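ABC transporter, solute-binding protein (Staphylococcus aureus, PDB 6LKK) binds glucose 6-phosphate and probably acts as the extracellular sensor of this sugar phosphate for a two-component signalling system. Local coordinates at residues Ala130-Pro134 against Asn135-Thr139; Ser149-Arg153 against Val154-His158; Val173-Asp176 against Val177-Lys181. All coordinates share one frame; numbering follows the deposited sequence.

Contact 1. Residues Ala130-Pro134 against Asn135-Thr139; sequences AYSNP and NTTTT. With G6P (6-O-phosphono-alpha-D-glucopyranose), chain B.
Asn-133 and Asn-135 meet through one oxygen. Asn-133 OD1 accepts the backbone N of Asn-135 at 2.8 Å and the side-chain ND2 of Asn-135 at 3.0 Å. The ND2 donor lies in the carbonyl plane, on a lone pair. The backbone N comes from above that plane. The two amides stand 84° apart, almost perpendicular. Asn-133 CG is anti to the backbone N (chi1 -171°), which carries OD1 toward Asn-135. The side chain of Thr-136 crosses that of Asn-133 at about a right angle, with OG1 3.3 Å from Asn-133 CB.

The backbone carbonyl of Asn-133 is gripped from both faces. Thr-136 N approaches one face at 3.3 Å, and Thr-137 OG1 the opposite face at 2.7 Å. OD1 with Asn-135 N makes an Asx turn, and the carbonyl O with Thr-136 N makes a beta turn. Together they join strand 129-132 to helix 138-151 in this two-lobed solute-binding (PBP-type) fold. Thr-137 is the helix N-cap: its OG1 also accepts from Gly-140 N. Ser-132 OG touches Thr-137 OG1 only weakly; its stronger partner is Thr-170 OG1.

The first turn of the helix holds the phosphate of G6P. Thr-138 N donates to O1P of G6P at 2.8 Å, and Thr-139 N to O3P at 3.0 Å. The positive end of the helix dipole probably adds to this grip. Thr-139 OG1 donates to O3P and accepts from O1, linking phosphate to anomeric hydroxyl. Thr-138 CG2 packs tightly on C1 of G6P. Thr-138 OG1 bonds Thr-36 OG1, which also binds G6P.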
ATOM      1  N   ALA A 130       2.598   4.464  16.828  1.00 21.56           N
ATOM      2  CA  ALA A 130       3.243   3.321  16.197  1.00 20.92           C
ATOM      3  C   ALA A 130       3.355   3.515  14.689  1.00 18.66           C
ATOM      4  O   ALA A 130       2.542   4.203  14.068  1.00 20.28           O
ATOM      5  CB  ALA A 130       2.483   2.022  16.483  1.00 22.60           C
ATOM      6  N   TYR A 131       4.381   2.894  14.113  1.00 18.45           N
ATOM      7  CA  TYR A 131       4.555   2.826  12.668  1.00 15.95           C
ATOM      8  C   TYR A 131       5.332   1.557  12.352  1.00 20.13           C
ATOM      9  O   TYR A 131       5.881   0.909  13.245  1.00 20.50           O
ATOM     10  CB  TYR A 131       5.269   4.067  12.119  1.00 18.28           C
ATOM     11  CG  TYR A 131       6.726   4.181  12.516  1.00 18.96           C
ATOM     12  CD1 TYR A 131       7.090   4.513  13.814  1.00 21.42           C
ATOM     13  CD2 TYR A 131       7.735   3.969  11.587  1.00 22.71           C
ATOM     14  CE1 TYR A 131       8.420   4.621  14.177  1.00 23.48           C
ATOM     15  CE2 TYR A 131       9.065   4.077  11.940  1.00 23.00           C
ATOM     16  CZ  TYR A 131       9.403   4.403  13.234  1.00 22.93           C
ATOM     17  OH  TYR A 131      10.733   4.510  13.579  1.00 24.15           O
ATOM     18  N   SER A 132       5.373   1.200  11.071  1.00 17.19           N
ATOM     19  CA  SER A 132       6.032  -0.029  10.652  1.00 19.07           C
ATOM     20  C   SER A 132       7.384   0.256  10.003  1.00 20.29           C
ATOM     21  O   SER A 132       7.642   1.342   9.478  1.00 19.99           O
ATOM     22  CB  SER A 132       5.142  -0.830   9.695  1.00 19.75           C
ATOM     23  OG  SER A 132       4.698  -0.048   8.604  1.00 18.70           O
ATOM     24  N   ASN A 133       8.247  -0.755  10.052  1.00 19.16           N
ATOM     25  CA  ASN A 133       9.637  -0.683   9.614  1.00 20.45           C
ATOM     26  C   ASN A 133       9.755  -0.116   8.203  1.00 19.88           C
ATOM     27  O   ASN A 133       9.318  -0.764   7.244  1.00 21.10           O
ATOM     28  CB  ASN A 133      10.259  -2.078   9.662  1.00 19.16           C
ATOM     29  CG  ASN A 133      11.759  -2.057   9.443  1.00 24.92           C
ATOM     30  OD1 ASN A 133      12.319  -1.062   8.986  1.00 24.80           O
ATOM     31  ND2 ASN A 133      12.417  -3.165   9.763  1.00 27.95           N
ATOM     32  N   PRO A 134      10.353   1.067   8.024  1.00 20.99           N
ATOM     33  CA  PRO A 134      10.481   1.615   6.663  1.00 20.33           C
ATOM     34  C   PRO A 134      11.447   0.843   5.784  1.00 21.64           C
ATOM     35  O   PRO A 134      11.424   1.024   4.562  1.00 22.37           O
ATOM     36  CB  PRO A 134      10.969   3.050   6.901  1.00 22.98           C
ATOM     37  CG  PRO A 134      11.642   3.010   8.223  1.00 32.38           C
ATOM     38  CD  PRO A 134      10.925   1.970   9.039  1.00 24.14           C
ATOM     39  N   ASN A 135      12.291  -0.010   6.362  1.00 21.94           N
ATOM     40  CA  ASN A 135      13.240  -0.780   5.570  1.00 22.59           C
ATOM     41  C   ASN A 135      12.611  -2.005   4.927  1.00 24.18           C
ATOM     42  O   ASN A 135      13.164  -2.525   3.951  1.00 25.46           O
ATOM     43  CB  ASN A 135      14.420  -1.215   6.445  1.00 21.90           C
ATOM     44  CG  ASN A 135      15.165  -0.041   7.047  1.00 27.16           C
ATOM     45  OD1 ASN A 135      15.913   0.652   6.360  1.00 32.16           O
ATOM     46  ND2 ASN A 135      14.967   0.186   8.340  1.00 34.49           N
ATOM     47  N   THR A 136      11.473  -2.475   5.442  1.00 22.91           N
ATOM     48  CA  THR A 136      10.865  -3.706   4.964  1.00 21.99           C
ATOM     49  C   THR A 136       9.450  -3.542   4.431  1.00 22.77           C
ATOM     50  O   THR A 136       8.955  -4.464   3.772  1.00 21.46           O
ATOM     51  CB  THR A 136      10.834  -4.760   6.082  1.00 24.60           C
ATOM     52  OG1 THR A 136      10.146  -4.235   7.223  1.00 23.40           O
ATOM     53  CG2 THR A 136      12.246  -5.168   6.474  1.00 26.32           C
ATOM     54  N   THR A 137       8.784  -2.417   4.685  1.00 21.13           N
ATOM     55  CA  THR A 137       7.377  -2.256   4.348  1.00 17.98           C
ATOM     56  C   THR A 137       7.179  -1.084   3.396  1.00 19.60           C
ATOM     57  O   THR A 137       7.923  -0.098   3.432  1.00 20.80           O
ATOM     58  CB  THR A 137       6.517  -2.028   5.604  1.00 19.27           C
ATOM     59  OG1 THR A 137       6.850  -0.768   6.200  1.00 21.12           O
ATOM     60  CG2 THR A 137       6.722  -3.143   6.620  1.00 20.63           C
ATOM     61  N   THR A 138       6.160  -1.202   2.541  1.00 18.00           N
ATOM     62  CA  THR A 138       5.739  -0.058   1.742  1.00 15.49           C
ATOM     63  C   THR A 138       5.203   1.054   2.632  1.00 15.42           C
ATOM     64  O   THR A 138       5.527   2.231   2.437  1.00 17.48           O
ATOM     65  CB  THR A 138       4.667  -0.480   0.733  1.00 16.48           C
ATOM     66  OG1 THR A 138       5.248  -1.296  -0.287  1.00 19.92           O
ATOM     67  CG2 THR A 138       4.007   0.741   0.075  1.00 20.61           C
ATOM     68  N   THR A 139       4.379   0.695   3.615  1.00 19.23           N
ATOM     69  CA  THR A 139       3.655   1.700   4.386  1.00 17.40           C
ATOM     70  C   THR A 139       4.606   2.552   5.216  1.00 14.94           C
ATOM     71  O   THR A 139       4.514   3.783   5.205  1.00 17.15           O
ATOM     72  CB  THR A 139       2.615   1.017   5.273  1.00 17.27           C
ATOM     73  OG1 THR A 139       1.738   0.238   4.452  1.00 17.27           O
ATOM     74  CG2 THR A 139       1.795   2.045   6.034  1.00 17.11           C
TER
HETATM   75  C1  G6P B 401       1.063  -0.255   1.271  1.00 34.23           C
HETATM   76  C2  G6P B 401       0.444  -0.509  -0.126  1.00 19.60           C
HETATM   77  C3  G6P B 401      -0.347  -1.760  -0.235  1.00 16.31           C
HETATM   78  C4  G6P B 401       0.251  -2.836   0.557  1.00 21.05           C
HETATM   79  C5  G6P B 401       0.137  -2.487   2.037  1.00 17.44           C
HETATM   80  C6  G6P B 401       0.868  -3.491   2.870  1.00 18.51           C
HETATM   81  O1  G6P B 401       0.740   1.029   1.711  1.00 20.78           O
HETATM   82  O2  G6P B 401      -0.399   0.595  -0.497  1.00 20.56           O
HETATM   83  O3  G6P B 401      -0.381  -2.176  -1.669  1.00 18.79           O
HETATM   84  O4  G6P B 401      -0.451  -4.082   0.326  1.00 19.42           O
HETATM   85  O5  G6P B 401       0.696  -1.161   2.362  1.00 20.33           O
HETATM   86  O6  G6P B 401       2.218  -3.518   2.465  1.00 16.32           O
HETATM   87  P   G6P B 401       3.442  -3.390   3.624  1.00 16.74           P
HETATM   88  O1P G6P B 401       4.772  -3.576   2.916  1.00 19.19           O
HETATM   89  O2P G6P B 401       3.264  -4.479   4.700  1.00 17.54           O
HETATM   90  O3P G6P B 401       3.391  -2.045   4.250  1.00 16.90           O

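Contact 2. Residues Ser149-Arg153 against Val154-His158; sequences SMHHR and VSDVH
A surface link between two consecutive helices is closed here by a histidine-carboxylate bond. Helix 138-151 runs out here in a weakly bonded last turn, and the chain turns at once into helix 154-161. His-151 and Asp-156 face each other across the bend.

His-151 ND1 donates to Asp-156 OD2 at 3.3 Å. The bond is fairly straight, and OD2 lies at the ring edge, almost in the ring plane. OD2 is met on its syn side, but tilted out of the carboxylate plane. Ring and carboxylate planes are 60° apart, so the two groups are far from coplanar. Asp-156 CG sits beside its own backbone N (chi1 -73°), which turns the carboxylate back toward the end of the preceding helix. One face of the imidazole lies against Met-150 CB. The methyl CE of Met-150 reaches Asp-156 CB at 4.2 Å.

A water sits within the bend. It accepts from His-151 N at 2.7 Å and, at greater length, from Arg-153 N. It also lies 2.7 Å from Asp-156 OD2, within hydrogen-bonding distance. The same carboxylate oxygen therefore has both the ring and the water close by. Its charge probably favours a protonated imidazole. The backbone adds one more tie, Asp-156 N to Arg-153 O at 3.1 Å, with the donor above the carbonyl plane.

Arg-153 runs extended away from the bend, while its CB packs on Ser-155 OG at 3.6 Å. His-152 NE2 bonds to Lys-280 O. Val-154 and Val-157 pack on Tyr-148 of the first helix and on helix 286-293. His-152 has positive phi (56°), as is common where a helix ends and the chain turns sharply, here in a tight helix-to-helix connection.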
ATOM      1  N   SER A 149       8.995  14.930   3.000  1.00 20.06           N
ATOM      2  CA  SER A 149       8.551  15.840   1.952  1.00 21.41           C
ATOM      3  C   SER A 149       8.028  17.159   2.503  1.00 21.97           C
ATOM      4  O   SER A 149       7.987  18.144   1.761  1.00 26.40           O
ATOM      5  CB  SER A 149       7.464  15.179   1.103  1.00 23.54           C
ATOM      6  OG  SER A 149       6.209  15.220   1.761  1.00 22.95           O
ATOM      7  N   MET A 150       7.630  17.207   3.777  1.00 20.86           N
ATOM      8  CA  MET A 150       7.056  18.432   4.330  1.00 21.13           C
ATOM      9  C   MET A 150       7.989  19.616   4.114  1.00 24.59           C
ATOM     10  O   MET A 150       7.595  20.646   3.554  1.00 26.56           O
ATOM     11  CB  MET A 150       6.769  18.254   5.822  1.00 25.30           C
ATOM     12  CG  MET A 150       5.684  17.236   6.140  1.00 22.01           C
ATOM     13  SD  MET A 150       5.200  17.257   7.879  1.00 25.27           S
ATOM     14  CE  MET A 150       6.750  16.841   8.673  1.00 25.16           C
ATOM     15  N   HIS A 151       9.238  19.481   4.555  1.00 22.35           N
ATOM     16  CA  HIS A 151      10.233  20.534   4.426  1.00 25.54           C
ATOM     17  C   HIS A 151      11.548  20.002   3.872  1.00 26.95           C
ATOM     18  O   HIS A 151      12.539  20.741   3.841  1.00 27.07           O
ATOM     19  CB  HIS A 151      10.466  21.209   5.781  1.00 26.29           C
ATOM     20  CG  HIS A 151       9.208  21.697   6.430  1.00 25.53           C
ATOM     21  ND1 HIS A 151       8.722  21.165   7.605  1.00 29.68           N
ATOM     22  CD2 HIS A 151       8.328  22.658   6.061  1.00 31.25           C
ATOM     23  CE1 HIS A 151       7.602  21.784   7.936  1.00 30.43           C
ATOM     24  NE2 HIS A 151       7.341  22.694   7.015  1.00 33.87           N
ATOM     25  N   HIS A 152      11.576  18.745   3.425  1.00 24.67           N
ATOM     26  CA  HIS A 152      12.795  18.116   2.922  1.00 26.23           C
ATOM     27  C   HIS A 152      13.902  18.180   3.970  1.00 27.11           C
ATOM     28  O   HIS A 152      15.044  18.549   3.687  1.00 27.47           O
ATOM     29  CB  HIS A 152      13.222  18.754   1.601  1.00 27.16           C
ATOM     30  CG  HIS A 152      12.183  18.638   0.530  1.00 32.28           C
ATOM     31  ND1 HIS A 152      11.242  19.619   0.295  1.00 38.10           N
ATOM     32  CD2 HIS A 152      11.910  17.640  -0.344  1.00 32.18           C
ATOM     33  CE1 HIS A 152      10.450  19.239  -0.691  1.00 43.77           C
ATOM     34  NE2 HIS A 152      10.833  18.041  -1.094  1.00 40.16           N
ATOM     35  N   ARG A 153      13.548  17.802   5.196  1.00 24.88           N
ATOM     36  CA  ARG A 153      14.467  17.815   6.326  1.00 22.99           C
ATOM     37  C   ARG A 153      14.473  16.442   6.978  1.00 26.19           C
ATOM     38  O   ARG A 153      13.433  15.970   7.450  1.00 25.17           O
ATOM     39  CB  ARG A 153      14.071  18.894   7.337  1.00 29.55           C
ATOM     40  CG  ARG A 153      14.108  20.283   6.741  1.00 27.96           C
ATOM     41  CD  ARG A 153      13.920  21.377   7.771  1.00 30.57           C
ATOM     42  NE  ARG A 153      14.243  22.676   7.189  1.00 33.01           N
ATOM     43  CZ  ARG A 153      14.322  23.815   7.868  1.00 37.94           C
ATOM     44  NH1 ARG A 153      14.101  23.838   9.175  1.00 39.25           N
ATOM     45  NH2 ARG A 153      14.627  24.936   7.231  1.00 32.48           N
ATOM     46  N   VAL A 154      15.644  15.803   6.999  1.00 28.09           N
ATOM     47  CA  VAL A 154      15.785  14.532   7.701  1.00 22.84           C
ATOM     48  C   VAL A 154      15.483  14.701   9.182  1.00 24.26           C
ATOM     49  O   VAL A 154      15.022  13.761   9.841  1.00 24.90           O
ATOM     50  CB  VAL A 154      17.198  13.958   7.475  1.00 28.15           C
ATOM     51  CG1 VAL A 154      17.422  12.712   8.320  1.00 29.87           C
ATOM     52  CG2 VAL A 154      17.408  13.640   6.005  1.00 31.06           C
ATOM     53  N   SER A 155      15.736  15.889   9.736  1.00 25.18           N
ATOM     54  CA  SER A 155      15.462  16.108  11.152  1.00 24.73           C
ATOM     55  C   SER A 155      13.990  15.888  11.475  1.00 24.50           C
ATOM     56  O   SER A 155      13.659  15.435  12.577  1.00 25.93           O
ATOM     57  CB  SER A 155      15.903  17.514  11.563  1.00 27.33           C
ATOM     58  OG  SER A 155      15.299  18.502  10.747  1.00 32.10           O
ATOM     59  N   ASP A 156      13.091  16.187  10.530  1.00 26.06           N
ATOM     60  CA  ASP A 156      11.671  15.931  10.757  1.00 22.20           C
ATOM     61  C   ASP A 156      11.392  14.436  10.849  1.00 21.57           C
ATOM     62  O   ASP A 156      10.550  14.004  11.644  1.00 20.24           O
ATOM     63  CB  ASP A 156      10.830  16.556   9.644  1.00 21.26           C
ATOM     64  CG  ASP A 156      10.745  18.067   9.748  1.00 26.74           C
ATOM     65  OD1 ASP A 156      10.832  18.597  10.877  1.00 30.74           O
ATOM     66  OD2 ASP A 156      10.583  18.725   8.698  1.00 28.27           O
ATOM     67  N   VAL A 157      12.076  13.632  10.034  1.00 20.78           N
ATOM     68  CA  VAL A 157      11.912  12.184  10.109  1.00 19.94           C
ATOM     69  C   VAL A 157      12.410  11.671  11.452  1.00 20.52           C
ATOM     70  O   VAL A 157      11.731  10.895  12.133  1.00 20.42           O
ATOM     71  CB  VAL A 157      12.641  11.499   8.940  1.00 20.85           C
ATOM     72  CG1 VAL A 157      12.544   9.983   9.052  1.00 21.01           C
ATOM     73  CG2 VAL A 157      12.068  11.966   7.606  1.00 20.29           C
ATOM     74  N   HIS A 158      13.605  12.105  11.856  1.00 23.85           N
ATOM     75  CA  HIS A 158      14.178  11.631  13.111  1.00 23.29           C
ATOM     76  C   HIS A 158      13.339  12.069  14.303  1.00 20.14           C
ATOM     77  O   HIS A 158      13.188  11.314  15.272  1.00 23.59           O
ATOM     78  CB  HIS A 158      15.614  12.134  13.250  1.00 25.57           C
ATOM     79  CG  HIS A 158      16.575  11.490  12.300  1.00 26.14           C
ATOM     80  ND1 HIS A 158      17.846  11.975  12.082  1.00 30.10           N
ATOM     81  CD2 HIS A 158      16.452  10.392  11.518  1.00 29.25           C
ATOM     82  CE1 HIS A 158      18.463  11.209  11.201  1.00 35.73           C
ATOM     83  NE2 HIS A 158      17.639  10.240  10.843  1.00 33.39           N
TER
HETATM   84  O   HOH W   1      10.412  17.643   6.194  1.00 23.81           O

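Contact 3. Residues Val173-Asp176 against Val177-Lys181; sequences VIED and VAKGK
Glu-175 and Lys-179 form a salt bridge one helical turn apart. Lys-179 NZ lies 2.9 Å from Glu-175 OE2, and OE2 receives it on its anti lone pair, away from the other oxygen. The two chains start differently. Glu-175 CG is anti to the backbone N (chi1 179°), whereas Lys-179 CG stands beside its own N (chi1 -71°). Both chains are then extended, and they converge obliquely at their ends. Their methylenes also touch, Glu-175 CG to Lys-179 CE at 3.8 Å. The carboxylate has a weak, long ion pair with Lys-172 through OE1.

Asp-176 and Lys-181 lie side by side and point the same way. Lys-181 is fully extended, and its CD passes Asp-176 OD2 at 3.7 Å. The amine NZ stops 4.1 Å from OD2, beyond a salt bridge. Opposite charge probably still draws the pair together. Between Val-173 and Val-177 only a loose apolar contact forms, CG1 to CG2 at 4.5 Å. Val-177 CG2 leans instead on the carbonyl oxygen of Val-173.

Regular helical bonds run through Val-177 N, Ala-178 N and Lys-179 N. The helix then closes in a Schellman motif. Lys-181 N reaches back to Asp-176 O at 2.7 Å, and Gly-180 N to Val-177 O at 3.1 Å. Gly-180 has positive phi (88°), where a CB would press on the carbonyl oxygen of Lys-179.

Ile-174 and Ala-178 pack on Trp-195 of helix 189-197 and on Val-202 of strand 202-205. Ile-174 and Val-177 also meet Val-103 of strand 92-105. Asp-176 and Val-177 touch Tyr-182, in the loop leading to strand 184-188.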
ATOM      1  N   VAL A 173       0.259  -2.354  13.212  1.00 18.74           N
ATOM      2  CA  VAL A 173      -0.021  -0.974  13.598  1.00 16.51           C
ATOM      3  C   VAL A 173      -1.518  -0.772  13.797  1.00 17.78           C
ATOM      4  O   VAL A 173      -1.962  -0.316  14.857  1.00 18.33           O
ATOM      5  CB  VAL A 173       0.545   0.005  12.552  1.00 16.66           C
ATOM      6  CG1 VAL A 173       0.179   1.439  12.912  1.00 21.24           C
ATOM      7  CG2 VAL A 173       2.060  -0.142  12.442  1.00 18.70           C
ATOM      8  N   ILE A 174      -2.322  -1.098  12.783  1.00 18.19           N
ATOM      9  CA  ILE A 174      -3.760  -0.883  12.912  1.00 18.77           C
ATOM     10  C   ILE A 174      -4.339  -1.790  13.989  1.00 18.43           C
ATOM     11  O   ILE A 174      -5.223  -1.380  14.750  1.00 20.00           O
ATOM     12  CB  ILE A 174      -4.478  -1.083  11.563  1.00 18.67           C
ATOM     13  CG1 ILE A 174      -5.979  -0.801  11.709  1.00 18.96           C
ATOM     14  CG2 ILE A 174      -4.278  -2.499  11.039  1.00 20.60           C
ATOM     15  CD1 ILE A 174      -6.319   0.604  12.177  1.00 22.49           C
ATOM     16  N   GLU A 175      -3.853  -3.032  14.081  1.00 17.18           N
ATOM     17  CA  GLU A 175      -4.365  -3.937  15.104  1.00 18.17           C
ATOM     18  C   GLU A 175      -4.174  -3.347  16.495  1.00 20.49           C
ATOM     19  O   GLU A 175      -5.108  -3.311  17.303  1.00 18.94           O
ATOM     20  CB  GLU A 175      -3.680  -5.303  15.011  1.00 19.21           C
ATOM     21  CG  GLU A 175      -4.173  -6.278  16.080  1.00 21.28           C
ATOM     22  CD  GLU A 175      -3.501  -7.633  16.030  1.00 29.62           C
ATOM     23  OE1 GLU A 175      -2.603  -7.837  15.186  1.00 29.33           O
ATOM     24  OE2 GLU A 175      -3.878  -8.501  16.848  1.00 30.68           O
ATOM     25  N   ASP A 176      -2.963  -2.873  16.789  1.00 17.99           N
ATOM     26  CA  ASP A 176      -2.666  -2.398  18.137  1.00 18.91           C
ATOM     27  C   ASP A 176      -3.303  -1.042  18.412  1.00 20.46           C
ATOM     28  O   ASP A 176      -3.670  -0.759  19.557  1.00 20.72           O
ATOM     29  CB  ASP A 176      -1.152  -2.342  18.347  1.00 22.16           C
ATOM     30  CG  ASP A 176      -0.545  -3.718  18.555  1.00 28.95           C
ATOM     31  OD1 ASP A 176      -1.311  -4.697  18.679  1.00 35.88           O
ATOM     32  OD2 ASP A 176       0.699  -3.822  18.593  1.00 37.51           O
ATOM     33  N   VAL A 177      -3.444  -0.191  17.394  1.00 18.14           N
ATOM     34  CA  VAL A 177      -4.209   1.041  17.573  1.00 15.68           C
ATOM     35  C   VAL A 177      -5.674   0.711  17.821  1.00 18.15           C
ATOM     36  O   VAL A 177      -6.293   1.223  18.761  1.00 18.44           O
ATOM     37  CB  VAL A 177      -4.042   1.968  16.354  1.00 16.48           C
ATOM     38  CG1 VAL A 177      -4.993   3.154  16.446  1.00 18.72           C
ATOM     39  CG2 VAL A 177      -2.612   2.467  16.256  1.00 18.54           C
ATOM     40  N   ALA A 178      -6.249  -0.151  16.981  1.00 17.62           N
ATOM     41  CA  ALA A 178      -7.662  -0.494  17.114  1.00 16.18           C
ATOM     42  C   ALA A 178      -7.957  -1.124  18.468  1.00 18.56           C
ATOM     43  O   ALA A 178      -9.024  -0.894  19.047  1.00 20.78           O
ATOM     44  CB  ALA A 178      -8.080  -1.437  15.986  1.00 17.91           C
ATOM     45  N   LYS A 179      -7.028  -1.925  18.987  1.00 18.10           N
ATOM     46  CA  LYS A 179      -7.220  -2.619  20.253  1.00 18.96           C
ATOM     47  C   LYS A 179      -6.787  -1.798  21.462  1.00 21.22           C
ATOM     48  O   LYS A 179      -6.853  -2.299  22.590  1.00 22.39           O
ATOM     49  CB  LYS A 179      -6.466  -3.952  20.233  1.00 18.98           C
ATOM     50  CG  LYS A 179      -7.092  -4.983  19.308  1.00 18.98           C
ATOM     51  CD  LYS A 179      -6.326  -6.290  19.322  1.00 20.57           C
ATOM     52  CE  LYS A 179      -6.985  -7.323  18.426  1.00 21.44           C
ATOM     53  NZ  LYS A 179      -6.257  -8.619  18.446  1.00 22.23           N
ATOM     54  N   GLY A 180      -6.348  -0.559  21.261  1.00 19.95           N
ATOM     55  CA  GLY A 180      -6.089   0.342  22.363  1.00 24.16           C
ATOM     56  C   GLY A 180      -4.702   0.273  22.955  1.00 25.44           C
ATOM     57  O   GLY A 180      -4.496   0.790  24.058  1.00 26.57           O
ATOM     58  N   LYS A 181      -3.744  -0.347  22.267  1.00 21.14           N
ATOM     59  CA  LYS A 181      -2.376  -0.367  22.770  1.00 20.07           C
ATOM     60  C   LYS A 181      -1.633   0.916  22.426  1.00 26.13           C
ATOM     61  O   LYS A 181      -0.687   1.286  23.130  1.00 27.11           O
ATOM     62  CB  LYS A 181      -1.626  -1.579  22.214  1.00 26.05           C
ATOM     63  CG  LYS A 181      -0.216  -1.727  22.766  1.00 34.01           C
ATOM     64  CD  LYS A 181       0.479  -2.955  22.208  1.00 44.06           C
ATOM     65  CE  LYS A 181       1.862  -3.119  22.813  1.00 40.50           C
ATOM     66  NZ  LYS A 181       2.603  -4.265  22.222  1.00 54.06           N
TER

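How the contacts relate
Contact 1 supplies part of the G6P site, and the other two lie farther out. Helix 138-151 runs from contact 1, where its first turn binds the phosphate of G6P, to contact 2, where it ends. Their centres are about 17 Å apart and their nearest atoms about 7 Å apart. Contact 3 touches contact 1 directly: Val-173 CG2 packs on Tyr-131 C at 3.7 Å, against strand 129-132. The side chain of Val-173 is about 9 Å from G6P. Thr-170, at the start of the helix of contact 3, binds G6P too. Contacts 2 and 3 do not meet, with centres about 26 Å apart.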